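Local coordinates for protein glycerol dehydratase (Clostridium butyricum, PDB 1R9D) that probably dehydrates glycerol as a B12-independent glycyl radical enzyme of the pyruvate formate lyase-like family, acting as a lyase, at residues S137-E142 against D506-I511; L310-W315 against A366-L371; I316-I321 against P372-S377; G440-W445 against Y543-P548. All blocks are in the same frame, centred on the assembly; numbering follows the deposited sequence.

All four contacts are buried, but they differ in place and chemistry. Interactions 2 and 3 adjoin, with centres about 8 Å apart, and share helix 304-317; interaction 2 pairs it with helix 357-369 through a His-carboxylate bond, and interaction 3 ties the C-terminal part of its segment, 316-321, to the loop before strand 375-380 through a side-chain amide. Interaction 1, across the chain's centre from interaction 2 and beside the second subunit, has no hydrogen bond between its segments and relies on apolar and sulfur contacts. Interaction 4 is backbone pairing in a sheet; its Trp-445 ring reaches helix 484-516 of interaction 1, where CH2 lies 3.3 Å from CA of Asp-510.

Interaction 1 (S137-E142 against D506-I511); sequences SYMTEE and DNCIDI
Cys-508 and Tyr-138 carry most of this contact, with Met-139 beside them; their CA atoms make Tyr-138 and Cys-508 the nearest backbone pair, at 5.6 Å. The Cys-508 side chain projects from helix 484-516 against the end of helix 131-138. Its SG, held beside its own backbone N by chi1 of -70°, lies 3.5 Å from the carbonyl O of Tyr-138, while its CB packs against CB of Tyr-138 and, at 3.8 Å, against CG of Met-139. One turn on, CG2 of Ile-511 approaches the Tyr-138 ring off-centre, 3.6 Å from CE1 and 4.1 Å from the ring centroid, a CH-pi contact 30° off the ring normal. Met-139, the first residue to leave the helical path, reaches across to helix 484-516 with a chain extended beyond CG, bringing CE to 4.1 Å from CG1 of Ile-509. Pro-46 of the second subunit packs on Tyr-138. No hydrogen bond joins the two segments directly. Between them the contact is van der Waals packing; the polar link between the helices comes from Tyr-138 OH, which bonds to Glu-515 further along helix 484-516 and so has its polar end satisfied while ring and CB serve the apolar contact.

Interaction 2 (L310-W315 against A366-L371); sequences LIDCIW and AVHVKL
A His-carboxylate pair bridges two buried helices, 304-317 and 357-369, with His-368 ND1 donating to Asp-312 OD2. The bond measures 2.8 Å between those two atoms, and its N-H...O angle of 160° is close to straight. OD2 is met on its syn side, somewhat out of the carboxylate plane, whereas the acceptor lies near the plane of the imidazole, at its edge. Carboxylate and ring planes are turned 73° apart. Asp-312 OD1 is bonded to Gln-308 and His-368 NE2 to Ser-7, which together with the ND1 bond restrict rotation of both groups. Further along helix 304-317, beside the pair, apolar packing takes over. Val-369 has CG1 anti to its backbone N (chi1 -180°), which leaves CG2 to face helix 304-317; there it lies 3.7 Å from CB of Trp-315 and the same distance from the carbonyl O of Asp-312. The indole reaches past Val-369 to the start of the 366-371 segment, its NE1 passing 3.6 Å from the backbone N of Ala-366. Both imidazole nitrogens of His-368 are thus engaged, one by Ser-7 and the other by Asp-312. With ND1 donating to the carboxylate, the nearby negative charge would be expected to polarise the imidazole.

Interaction 3 (I316-I321 against P372-S377); sequences IKLNDI and PQPSLS
The side-chain amide of Asn-319 accepts one hydrogen bond from the backbone of Gln-373 and donates another to it. Gln-373 N donates to Asn-319 OD1 at 2.9 Å, with an N-H...O angle of 156°. Asn-319 ND2 in turn donates to Gln-373 O at 2.7 Å. This second donor sits above the plane of the Gln-373 carbonyl, 49° out of it. Because both polar atoms of the amide engage one residue, its rotation is fixed; ND2 also bonds to Trp-315 O, back in helix 304-317. Apolar contact accompanies this clasp: Leu-318 CD1 lies 3.7 Å from Pro-374 CB and approaches the proline ring obliquely, near its CB, CG and CD. The peptide bond between Gln-373, held by Asn-319, and Pro-374, met by Leu-318, is cis. Gln-373 OE1 and Leu-318 O both accept from Gln-340 NE2, linking the two sides. The contact thus fastens segment 316-321 to the loop that leads from helix 357-369 into strand 375-380, with helix 260-277 packing on Leu-318 through His-271.

Interaction 4 (G440-W445 against Y543-P548); sequences GKTEGW and YNFSGP
Gly-547 N donates to Trp-445 O at 2.8 Å, the shortest bond across this contact, though bent to 147° at the hydrogen and with the donor 42° out of the carbonyl plane. Upstream the pairing is more regular. Tyr-543 N bonds to Lys-441 O, Glu-443 N to Tyr-543 O at 3.0 Å, and Phe-545 N to Glu-443 O at 3.1 Å. This alternation, with the segments running 20° apart, marks a parallel pair in which Thr-442 bridges Tyr-543 and Glu-443 bridges Asn-544. On one face Thr-442 OG1, hydrogen-bonded to Lys-438 O, comes to the edge of the Tyr-543 ring, 3.9 Å from CD1, and CG2 of Thr-442 lies at the edge of Phe-545. On the other face Asn-544 OD1 meets CB of Glu-443 at 3.5 Å, with the amide and carboxylate planes nearly perpendicular; OD1 itself bonds to Arg-631. Beyond Glu-443 the 440-445 segment leaves the strand, and CB of Trp-445 lies 3.5 Å from Phe-545 O. Arg-631 also makes a cation-pi contact with the indole. Tyr-543 OH and Lys-441 NZ both pair with Asp-424. Bonds made by alternate residues, Glu-443 using N and O to flank Asn-544, are those of a parallel beta pair, here joining strand 442-443 to strand 543-551 in a mixed sheet of the pyruvate formate lyase-like fold.

Interaction 1 (S137-E142 against D506-I511)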
loop_
_atom_site.group_PDB
_atom_site.type_symbol
_atom_site.label_atom_id
_atom_site.label_comp_id
_atom_site.label_asym_id
_atom_site.label_seq_id
_atom_site.Cartn_x
_atom_site.Cartn_y
_atom_site.Cartn_z
ATOM N N SER A 137 -10.823 -9.881 2.495
ATOM C CA SER A 137 -10.657 -9.089 3.707
ATOM C C SER A 137 -11.188 -7.666 3.538
ATOM O O SER A 137 -11.647 -7.056 4.502
ATOM C CB SER A 137 -9.181 -9.039 4.113
ATOM O OG SER A 137 -8.701 -10.333 4.438
ATOM N N TYR A 138 -11.120 -7.135 2.318
ATOM C CA TYR A 138 -11.608 -5.780 2.059
ATOM C C TYR A 138 -13.134 -5.708 1.945
ATOM O O TYR A 138 -13.725 -4.648 2.143
ATOM C CB TYR A 138 -10.974 -5.212 0.784
ATOM C CG TYR A 138 -9.669 -4.481 1.014
ATOM C CD1 TYR A 138 -8.495 -4.887 0.378
ATOM C CD2 TYR A 138 -9.607 -3.382 1.870
ATOM C CE1 TYR A 138 -7.289 -4.214 0.594
ATOM C CE2 TYR A 138 -8.408 -2.705 2.091
ATOM C CZ TYR A 138 -7.257 -3.128 1.451
ATOM O OH TYR A 138 -6.068 -2.472 1.684
ATOM N N MET A 139 -13.767 -6.838 1.641
ATOM C CA MET A 139 -15.221 -6.888 1.504
ATOM C C MET A 139 -15.923 -6.862 2.855
ATOM O O MET A 139 -15.437 -7.444 3.824
ATOM C CB MET A 139 -15.649 -8.158 0.761
ATOM C CG MET A 139 -15.220 -8.229 -0.681
ATOM S SD MET A 139 -15.774 -9.766 -1.452
ATOM C CE MET A 139 -14.552 -9.954 -2.737
ATOM N N THR A 140 -17.072 -6.197 2.914
ATOM C CA THR A 140 -17.843 -6.136 4.151
ATOM C C THR A 140 -18.579 -7.463 4.288
ATOM O O THR A 140 -18.721 -8.201 3.314
ATOM C CB THR A 140 -18.884 -5.017 4.106
ATOM O OG1 THR A 140 -19.839 -5.302 3.079
ATOM C CG2 THR A 140 -18.218 -3.678 3.816
ATOM N N GLU A 141 -19.056 -7.772 5.488
ATOM C CA GLU A 141 -19.762 -9.029 5.685
ATOM C C GLU A 141 -21.013 -9.095 4.814
ATOM O O GLU A 141 -21.333 -10.145 4.256
ATOM C CB GLU A 141 -20.136 -9.210 7.156
ATOM C CG GLU A 141 -20.706 -10.586 7.469
ATOM C CD GLU A 141 -19.842 -11.712 6.919
ATOM O OE1 GLU A 141 -18.648 -11.790 7.292
ATOM O OE2 GLU A 141 -20.358 -12.518 6.113
ATOM N N GLU A 142 -21.717 -7.976 4.688
ATOM C CA GLU A 142 -22.921 -7.949 3.868
ATOM C C GLU A 142 -22.596 -8.222 2.401
ATOM O O GLU A 142 -23.374 -8.872 1.702
ATOM C CB GLU A 142 -23.638 -6.605 4.010
ATOM C CG GLU A 142 -24.815 -6.440 3.067
ATOM C CD GLU A 142 -25.681 -5.245 3.415
ATOM O OE1 GLU A 142 -25.126 -4.207 3.835
ATOM O OE2 GLU A 142 -26.917 -5.341 3.258
ATOM N N ASP A 506 -16.206 -6.127 -6.794
ATOM C CA ASP A 506 -15.237 -5.918 -7.865
ATOM C C ASP A 506 -14.183 -4.902 -7.429
ATOM O O ASP A 506 -12.985 -5.102 -7.648
ATOM C CB ASP A 506 -15.934 -5.396 -9.124
ATOM C CG ASP A 506 -16.316 -6.505 -10.083
ATOM O OD1 ASP A 506 -17.184 -6.261 -10.945
ATOM O OD2 ASP A 506 -15.735 -7.610 -9.994
ATOM N N ASN A 507 -14.626 -3.811 -6.812
ATOM C CA ASN A 507 -13.688 -2.788 -6.375
ATOM C C ASN A 507 -12.703 -3.291 -5.319
ATOM O O ASN A 507 -11.559 -2.840 -5.276
ATOM C CB ASN A 507 -14.433 -1.545 -5.872
ATOM C CG ASN A 507 -15.016 -0.717 -7.012
ATOM O OD1 ASN A 507 -14.555 -0.799 -8.154
ATOM N ND2 ASN A 507 -16.025 0.095 -6.704
ATOM N N CYS A 508 -13.141 -4.224 -4.475
ATOM C CA CYS A 508 -12.261 -4.781 -3.450
ATOM C C CYS A 508 -11.183 -5.650 -4.099
ATOM O O CYS A 508 -10.033 -5.662 -3.656
ATOM C CB CYS A 508 -13.065 -5.607 -2.440
ATOM S SG CYS A 508 -14.140 -4.619 -1.359
ATOM N N ILE A 509 -11.562 -6.367 -5.152
ATOM C CA ILE A 509 -10.637 -7.221 -5.887
ATOM C C ILE A 509 -9.655 -6.329 -6.649
ATOM O O ILE A 509 -8.478 -6.665 -6.799
ATOM C CB ILE A 509 -11.408 -8.123 -6.876
ATOM C CG1 ILE A 509 -12.299 -9.085 -6.088
ATOM C CG2 ILE A 509 -10.442 -8.907 -7.767
ATOM C CD1 ILE A 509 -13.297 -9.828 -6.966
ATOM N N ASP A 510 -10.154 -5.184 -7.114
ATOM C CA ASP A 510 -9.364 -4.199 -7.857
ATOM C C ASP A 510 -8.251 -3.685 -6.931
ATOM O O ASP A 510 -7.070 -3.651 -7.302
ATOM C CB ASP A 510 -10.287 -3.039 -8.277
ATOM C CG ASP A 510 -9.832 -2.329 -9.548
ATOM O OD1 ASP A 510 -8.615 -2.110 -9.730
ATOM O OD2 ASP A 510 -10.713 -1.961 -10.366
ATOM N N ILE A 511 -8.635 -3.298 -5.720
ATOM C CA ILE A 511 -7.681 -2.802 -4.733
ATOM C C ILE A 511 -6.648 -3.876 -4.391
ATOM O O ILE A 511 -5.466 -3.577 -4.245
ATOM C CB ILE A 511 -8.405 -2.351 -3.439
ATOM C CG1 ILE A 511 -9.210 -1.078 -3.716
ATOM C CG2 ILE A 511 -7.393 -2.087 -2.324
ATOM C CD1 ILE A 511 -10.137 -0.667 -2.577
#

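Interaction 2 (L310-W315 against A366-L371)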
loop_
_atom_site.group_PDB
_atom_site.type_symbol
_atom_site.label_atom_id
_atom_site.label_comp_id
_atom_site.label_asym_id
_atom_site.label_seq_id
_atom_site.Cartn_x
_atom_site.Cartn_y
_atom_site.Cartn_z
ATOM N N LEU A 310 3.977 -18.292 -42.076
ATOM C CA LEU A 310 4.378 -17.719 -40.791
ATOM C C LEU A 310 3.147 -17.315 -39.980
ATOM O O LEU A 310 3.098 -17.503 -38.759
ATOM C CB LEU A 310 5.281 -16.504 -41.011
ATOM C CG LEU A 310 6.700 -16.821 -41.498
ATOM C CD1 LEU A 310 7.443 -15.535 -41.798
ATOM C CD2 LEU A 310 7.429 -17.629 -40.435
ATOM N N ILE A 311 2.155 -16.754 -40.662
ATOM C CA ILE A 311 0.923 -16.361 -39.990
ATOM C C ILE A 311 0.242 -17.634 -39.480
ATOM O O ILE A 311 -0.269 -17.670 -38.362
ATOM C CB ILE A 311 -0.003 -15.571 -40.952
ATOM C CG1 ILE A 311 0.641 -14.218 -41.274
ATOM C CG2 ILE A 311 -1.378 -15.362 -40.323
ATOM C CD1 ILE A 311 -0.180 -13.330 -42.198
ATOM N N ASP A 312 0.260 -18.692 -40.290
ATOM C CA ASP A 312 -0.342 -19.954 -39.873
ATOM C C ASP A 312 0.344 -20.474 -38.613
ATOM O O ASP A 312 -0.309 -21.019 -37.722
ATOM C CB ASP A 312 -0.234 -21.013 -40.981
ATOM C CG ASP A 312 -1.059 -20.670 -42.213
ATOM O OD1 ASP A 312 -1.982 -19.829 -42.110
ATOM O OD2 ASP A 312 -0.788 -21.255 -43.287
ATOM N N CYS A 313 1.664 -20.311 -38.534
ATOM C CA CYS A 313 2.398 -20.765 -37.358
ATOM C C CYS A 313 1.972 -19.984 -36.121
ATOM O O CYS A 313 1.862 -20.551 -35.036
ATOM C CB CYS A 313 3.906 -20.619 -37.569
ATOM S SG CYS A 313 4.597 -21.873 -38.684
ATOM N N ILE A 314 1.735 -18.685 -36.288
ATOM C CA ILE A 314 1.302 -17.852 -35.169
ATOM C C ILE A 314 -0.074 -18.335 -34.715
ATOM O O ILE A 314 -0.351 -18.424 -33.520
ATOM C CB ILE A 314 1.223 -16.360 -35.568
ATOM C CG1 ILE A 314 2.639 -15.780 -35.695
ATOM C CG2 ILE A 314 0.431 -15.586 -34.529
ATOM C CD1 ILE A 314 2.682 -14.349 -36.192
ATOM N N TRP A 315 -0.934 -18.653 -35.676
ATOM C CA TRP A 315 -2.264 -19.154 -35.349
ATOM C C TRP A 315 -2.116 -20.395 -34.468
ATOM O O TRP A 315 -2.773 -20.522 -33.434
ATOM C CB TRP A 315 -3.036 -19.516 -36.624
ATOM C CG TRP A 315 -4.140 -18.553 -37.002
ATOM C CD1 TRP A 315 -5.444 -18.871 -37.267
ATOM C CD2 TRP A 315 -4.029 -17.133 -37.189
ATOM N NE1 TRP A 315 -6.149 -17.741 -37.610
ATOM C CE2 TRP A 315 -5.308 -16.661 -37.569
ATOM C CE3 TRP A 315 -2.977 -16.215 -37.073
ATOM C CZ2 TRP A 315 -5.562 -15.308 -37.834
ATOM C CZ3 TRP A 315 -3.229 -14.864 -37.336
ATOM C CH2 TRP A 315 -4.515 -14.428 -37.713
ATOM N N ALA A 366 -7.353 -18.894 -40.815
ATOM C CA ALA A 366 -8.394 -19.594 -40.070
ATOM C C ALA A 366 -8.781 -20.899 -40.769
ATOM O O ALA A 366 -9.076 -21.901 -40.112
ATOM C CB ALA A 366 -9.621 -18.696 -39.908
ATOM N N VAL A 367 -8.773 -20.885 -42.096
ATOM C CA VAL A 367 -9.127 -22.075 -42.868
ATOM C C VAL A 367 -7.956 -23.055 -42.968
ATOM O O VAL A 367 -8.157 -24.267 -43.070
ATOM C CB VAL A 367 -9.585 -21.702 -44.289
ATOM C CG1 VAL A 367 -10.067 -22.953 -45.024
ATOM C CG2 VAL A 367 -10.700 -20.676 -44.216
ATOM N N HIS A 368 -6.736 -22.528 -42.935
ATOM C CA HIS A 368 -5.537 -23.363 -43.009
ATOM C C HIS A 368 -5.338 -24.182 -41.739
ATOM O O HIS A 368 -5.019 -25.371 -41.797
ATOM C CB HIS A 368 -4.290 -22.499 -43.220
ATOM C CG HIS A 368 -4.070 -22.079 -44.639
ATOM N ND1 HIS A 368 -2.942 -21.396 -45.042
ATOM C CD2 HIS A 368 -4.825 -22.248 -45.750
ATOM C CE1 HIS A 368 -3.013 -21.162 -46.340
ATOM N NE2 HIS A 368 -4.146 -21.668 -46.794
ATOM N N VAL A 369 -5.541 -23.535 -40.596
ATOM C CA VAL A 369 -5.346 -24.158 -39.292
ATOM C C VAL A 369 -6.579 -24.834 -38.694
ATOM O O VAL A 369 -6.487 -25.934 -38.156
ATOM C CB VAL A 369 -4.814 -23.107 -38.291
ATOM C CG1 VAL A 369 -4.602 -23.734 -36.926
ATOM C CG2 VAL A 369 -3.515 -22.511 -38.821
ATOM N N LYS A 370 -7.723 -24.163 -38.775
ATOM C CA LYS A 370 -8.979 -24.692 -38.246
ATOM C C LYS A 370 -8.963 -25.125 -36.775
ATOM O O LYS A 370 -9.465 -26.194 -36.426
ATOM C CB LYS A 370 -9.473 -25.851 -39.122
ATOM C CG LYS A 370 -9.722 -25.453 -40.573
ATOM C CD LYS A 370 -10.352 -26.583 -41.381
ATOM C CE LYS A 370 -10.574 -26.163 -42.828
ATOM N NZ LYS A 370 -11.301 -27.211 -43.607
ATOM N N LEU A 371 -8.389 -24.290 -35.915
ATOM C CA LEU A 371 -8.345 -24.562 -34.482
ATOM C C LEU A 371 -9.207 -23.489 -33.800
ATOM O O LEU A 371 -9.579 -22.509 -34.430
ATOM C CB LEU A 371 -6.895 -24.506 -33.974
ATOM C CG LEU A 371 -6.039 -25.712 -34.394
ATOM C CD1 LEU A 371 -4.598 -25.546 -33.917
ATOM C CD2 LEU A 371 -6.639 -26.974 -33.802
#

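Interaction 3 (I316-I321 against P372-S377)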
loop_
_atom_site.group_PDB
_atom_site.type_symbol
_atom_site.label_atom_id
_atom_site.label_comp_id
_atom_site.label_asym_id
_atom_site.label_seq_id
_atom_site.Cartn_x
_atom_site.Cartn_y
_atom_site.Cartn_z
ATOM N N ILE A 316 -1.236 -21.310 -34.868
ATOM C CA ILE A 316 -1.034 -22.519 -34.085
ATOM C C ILE A 316 -0.490 -22.221 -32.682
ATOM O O ILE A 316 -0.933 -22.824 -31.704
ATOM C CB ILE A 316 -0.097 -23.507 -34.826
ATOM C CG1 ILE A 316 -0.782 -23.979 -36.115
ATOM C CG2 ILE A 316 0.231 -24.689 -33.929
ATOM C CD1 ILE A 316 0.057 -24.901 -36.981
ATOM N N LYS A 317 0.458 -21.292 -32.581
ATOM C CA LYS A 317 1.031 -20.936 -31.281
ATOM C C LYS A 317 -0.048 -20.401 -30.334
ATOM O O LYS A 317 -0.029 -20.680 -29.138
ATOM C CB LYS A 317 2.136 -19.882 -31.437
ATOM C CG LYS A 317 3.379 -20.362 -32.191
ATOM C CD LYS A 317 3.986 -21.601 -31.549
ATOM C CE LYS A 317 4.401 -21.363 -30.110
ATOM N NZ LYS A 317 4.884 -22.622 -29.451
ATOM N N LEU A 318 -0.991 -19.634 -30.872
ATOM C CA LEU A 318 -2.063 -19.084 -30.045
ATOM C C LEU A 318 -2.938 -20.191 -29.449
ATOM O O LEU A 318 -3.701 -19.956 -28.514
ATOM C CB LEU A 318 -2.914 -18.109 -30.872
ATOM C CG LEU A 318 -2.244 -16.774 -31.223
ATOM C CD1 LEU A 318 -2.926 -16.150 -32.420
ATOM C CD2 LEU A 318 -2.286 -15.846 -30.016
ATOM N N ASN A 319 -2.824 -21.402 -29.991
ATOM C CA ASN A 319 -3.595 -22.542 -29.499
ATOM C C ASN A 319 -2.769 -23.362 -28.506
ATOM O O ASN A 319 -3.260 -24.322 -27.910
ATOM C CB ASN A 319 -4.015 -23.437 -30.670
ATOM C CG ASN A 319 -5.200 -22.881 -31.437
ATOM O OD1 ASN A 319 -6.348 -23.057 -31.036
ATOM N ND2 ASN A 319 -4.924 -22.200 -32.538
ATOM N N ASP A 320 -1.516 -22.967 -28.322
ATOM C CA ASP A 320 -0.623 -23.687 -27.420
ATOM C C ASP A 320 -0.835 -23.299 -25.959
ATOM O O ASP A 320 -0.575 -24.089 -25.051
ATOM C CB ASP A 320 0.830 -23.421 -27.810
ATOM C CG ASP A 320 1.777 -24.462 -27.255
ATOM O OD1 ASP A 320 2.991 -24.170 -27.143
ATOM O OD2 ASP A 320 1.305 -25.576 -26.941
ATOM N N ILE A 321 -1.313 -22.078 -25.737
ATOM C CA ILE A 321 -1.548 -21.582 -24.387
ATOM C C ILE A 321 -2.839 -22.133 -23.785
ATOM O O ILE A 321 -3.858 -22.227 -24.467
ATOM C CB ILE A 321 -1.606 -20.034 -24.390
ATOM C CG1 ILE A 321 -0.306 -19.481 -24.984
ATOM C CG2 ILE A 321 -1.832 -19.507 -22.975
ATOM C CD1 ILE A 321 -0.233 -17.967 -25.045
ATOM N N PRO A 372 -9.535 -23.663 -32.508
ATOM C CA PRO A 372 -10.364 -22.698 -31.765
ATOM C C PRO A 372 -9.826 -21.269 -31.698
ATOM O O PRO A 372 -10.600 -20.303 -31.741
ATOM C CB PRO A 372 -10.462 -23.325 -30.378
ATOM C CG PRO A 372 -10.349 -24.791 -30.661
ATOM C CD PRO A 372 -9.230 -24.832 -31.668
ATOM N N GLN A 373 -8.508 -21.136 -31.573
ATOM C CA GLN A 373 -7.871 -19.828 -31.487
ATOM C C GLN A 373 -7.111 -19.469 -32.760
ATOM O O GLN A 373 -6.687 -20.349 -33.516
ATOM C CB GLN A 373 -6.909 -19.797 -30.291
ATOM C CG GLN A 373 -7.600 -19.933 -28.951
ATOM C CD GLN A 373 -8.357 -18.673 -28.574
ATOM O OE1 GLN A 373 -7.752 -17.644 -28.279
ATOM N NE2 GLN A 373 -9.685 -18.744 -28.598
ATOM N N PRO A 374 -6.952 -18.165 -33.027
ATOM C CA PRO A 374 -7.464 -17.080 -32.182
ATOM C C PRO A 374 -8.938 -16.838 -32.484
ATOM O O PRO A 374 -9.472 -17.363 -33.463
ATOM C CB PRO A 374 -6.608 -15.896 -32.601
ATOM C CG PRO A 374 -6.433 -16.148 -34.067
ATOM C CD PRO A 374 -6.106 -17.626 -34.106
ATOM N N SER A 375 -9.592 -16.057 -31.631
ATOM C CA SER A 375 -10.996 -15.727 -31.836
ATOM C C SER A 375 -10.981 -14.652 -32.916
ATOM O O SER A 375 -10.940 -13.454 -32.615
ATOM C CB SER A 375 -11.605 -15.185 -30.539
ATOM O OG SER A 375 -11.623 -16.183 -29.526
ATOM N N LEU A 376 -10.987 -15.093 -34.173
ATOM C CA LEU A 376 -10.936 -14.192 -35.321
ATOM C C LEU A 376 -12.219 -13.383 -35.484
ATOM O O LEU A 376 -13.326 -13.919 -35.395
ATOM C CB LEU A 376 -10.658 -14.987 -36.599
ATOM C CG LEU A 376 -10.474 -14.183 -37.889
ATOM C CD1 LEU A 376 -9.336 -13.186 -37.727
ATOM C CD2 LEU A 376 -10.183 -15.129 -39.044
ATOM N N SER A 377 -12.049 -12.094 -35.754
ATOM C CA SER A 377 -13.171 -11.175 -35.891
ATOM C C SER A 377 -12.953 -10.200 -37.037
ATOM O O SER A 377 -11.835 -10.032 -37.516
ATOM C CB SER A 377 -13.321 -10.377 -34.595
ATOM O OG SER A 377 -13.466 -11.234 -33.477
#

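Interaction 4 (G440-W445 against Y543-P548)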
loop_
_atom_site.group_PDB
_atom_site.type_symbol
_atom_site.label_atom_id
_atom_site.label_comp_id
_atom_site.label_asym_id
_atom_site.label_seq_id
_atom_site.Cartn_x
_atom_site.Cartn_y
_atom_site.Cartn_z
ATOM N N GLY A 440 -3.571 -0.444 -26.350
ATOM C CA GLY A 440 -2.406 0.296 -25.896
ATOM C C GLY A 440 -2.653 1.522 -25.038
ATOM O O GLY A 440 -1.713 2.262 -24.750
ATOM N N LYS A 441 -3.895 1.743 -24.622
ATOM C CA LYS A 441 -4.223 2.908 -23.803
ATOM C C LYS A 441 -5.281 2.628 -22.746
ATOM O O LYS A 441 -5.692 3.543 -22.032
ATOM C CB LYS A 441 -4.742 4.044 -24.688
ATOM C CG LYS A 441 -3.782 4.548 -25.747
ATOM C CD LYS A 441 -4.344 5.812 -26.388
ATOM C CE LYS A 441 -3.360 6.431 -27.372
ATOM N NZ LYS A 441 -3.906 7.685 -27.973
ATOM N N THR A 442 -5.685 1.366 -22.612
ATOM C CA THR A 442 -6.771 1.009 -21.699
ATOM C C THR A 442 -6.558 -0.110 -20.675
ATOM O O THR A 442 -5.863 -1.089 -20.939
ATOM C CB THR A 442 -8.012 0.586 -22.534
ATOM O OG1 THR A 442 -8.204 1.509 -23.613
ATOM C CG2 THR A 442 -9.266 0.541 -21.675
ATOM N N GLU A 443 -7.169 0.062 -19.506
ATOM C CA GLU A 443 -7.208 -0.960 -18.457
ATOM C C GLU A 443 -8.730 -1.053 -18.297
ATOM O O GLU A 443 -9.334 -0.306 -17.528
ATOM C CB GLU A 443 -6.561 -0.497 -17.147
ATOM C CG GLU A 443 -6.767 -1.482 -15.972
ATOM C CD GLU A 443 -6.083 -2.842 -16.171
ATOM O OE1 GLU A 443 -5.992 -3.310 -17.326
ATOM O OE2 GLU A 443 -5.648 -3.455 -15.170
ATOM N N GLY A 444 -9.347 -1.964 -19.044
ATOM C CA GLY A 444 -10.800 -2.069 -19.029
ATOM C C GLY A 444 -11.522 -3.050 -18.125
ATOM O O GLY A 444 -12.741 -2.938 -17.983
ATOM N N TRP A 445 -10.816 -4.004 -17.521
ATOM C CA TRP A 445 -11.485 -4.973 -16.645
ATOM C C TRP A 445 -12.783 -5.433 -17.336
ATOM O O TRP A 445 -13.850 -5.485 -16.723
ATOM C CB TRP A 445 -11.794 -4.306 -15.290
ATOM C CG TRP A 445 -10.727 -4.545 -14.249
ATOM C CD1 TRP A 445 -9.373 -4.428 -14.413
ATOM C CD2 TRP A 445 -10.929 -5.034 -12.922
ATOM N NE1 TRP A 445 -8.719 -4.831 -13.269
ATOM C CE2 TRP A 445 -9.651 -5.211 -12.339
ATOM C CE3 TRP A 445 -12.067 -5.351 -12.166
ATOM C CZ2 TRP A 445 -9.481 -5.692 -11.037
ATOM C CZ3 TRP A 445 -11.898 -5.832 -10.865
ATOM C CH2 TRP A 445 -10.612 -5.998 -10.318
ATOM N N TYR A 543 -7.258 5.340 -20.343
ATOM C CA TYR A 543 -8.675 5.015 -20.189
ATOM C C TYR A 543 -8.857 3.901 -19.158
ATOM O O TYR A 543 -8.151 2.897 -19.197
ATOM C CB TYR A 543 -9.257 4.560 -21.538
ATOM C CG TYR A 543 -9.163 5.598 -22.638
ATOM C CD1 TYR A 543 -8.396 5.370 -23.783
ATOM C CD2 TYR A 543 -9.843 6.807 -22.531
ATOM C CE1 TYR A 543 -8.311 6.332 -24.804
ATOM C CE2 TYR A 543 -9.763 7.772 -23.537
ATOM C CZ TYR A 543 -9.001 7.532 -24.668
ATOM O OH TYR A 543 -8.937 8.496 -25.657
ATOM N N ASN A 544 -9.801 4.082 -18.236
ATOM C CA ASN A 544 -10.070 3.081 -17.200
ATOM C C ASN A 544 -11.554 2.749 -17.089
ATOM O O ASN A 544 -12.400 3.646 -17.049
ATOM C CB ASN A 544 -9.575 3.571 -15.842
ATOM C CG ASN A 544 -8.071 3.502 -15.712
ATOM O OD1 ASN A 544 -7.512 2.446 -15.423
ATOM N ND2 ASN A 544 -7.407 4.628 -15.935
ATOM N N PHE A 545 -11.863 1.457 -17.023
ATOM C CA PHE A 545 -13.246 1.001 -16.905
ATOM C C PHE A 545 -13.300 -0.279 -16.087
ATOM O O PHE A 545 -12.268 -0.816 -15.685
ATOM C CB PHE A 545 -13.853 0.684 -18.281
ATOM C CG PHE A 545 -13.820 1.827 -19.254
ATOM C CD1 PHE A 545 -12.899 1.841 -20.293
ATOM C CD2 PHE A 545 -14.704 2.897 -19.127
ATOM C CE1 PHE A 545 -12.849 2.903 -21.195
ATOM C CE2 PHE A 545 -14.662 3.966 -20.024
ATOM C CZ PHE A 545 -13.736 3.970 -21.056
ATOM N N SER A 546 -14.523 -0.738 -15.835
ATOM C CA SER A 546 -14.798 -2.002 -15.147
ATOM C C SER A 546 -16.059 -2.509 -15.851
ATOM O O SER A 546 -17.003 -1.743 -16.049
ATOM C CB SER A 546 -15.048 -1.791 -13.656
ATOM O OG SER A 546 -13.829 -1.538 -12.974
ATOM N N GLY A 547 -16.077 -3.782 -16.243
ATOM C CA GLY A 547 -17.226 -4.286 -16.984
ATOM C C GLY A 547 -17.876 -5.599 -16.581
ATOM O O GLY A 547 -17.360 -6.674 -16.894
ATOM N N PRO A 548 -19.019 -5.537 -15.879
ATOM C CA PRO A 548 -19.784 -6.699 -15.414
ATOM C C PRO A 548 -20.888 -7.057 -16.423
ATOM O O PRO A 548 -21.515 -6.171 -17.008
ATOM C CB PRO A 548 -20.322 -6.223 -14.076
ATOM C CG PRO A 548 -20.655 -4.778 -14.378
ATOM C CD PRO A 548 -19.481 -4.303 -15.211
#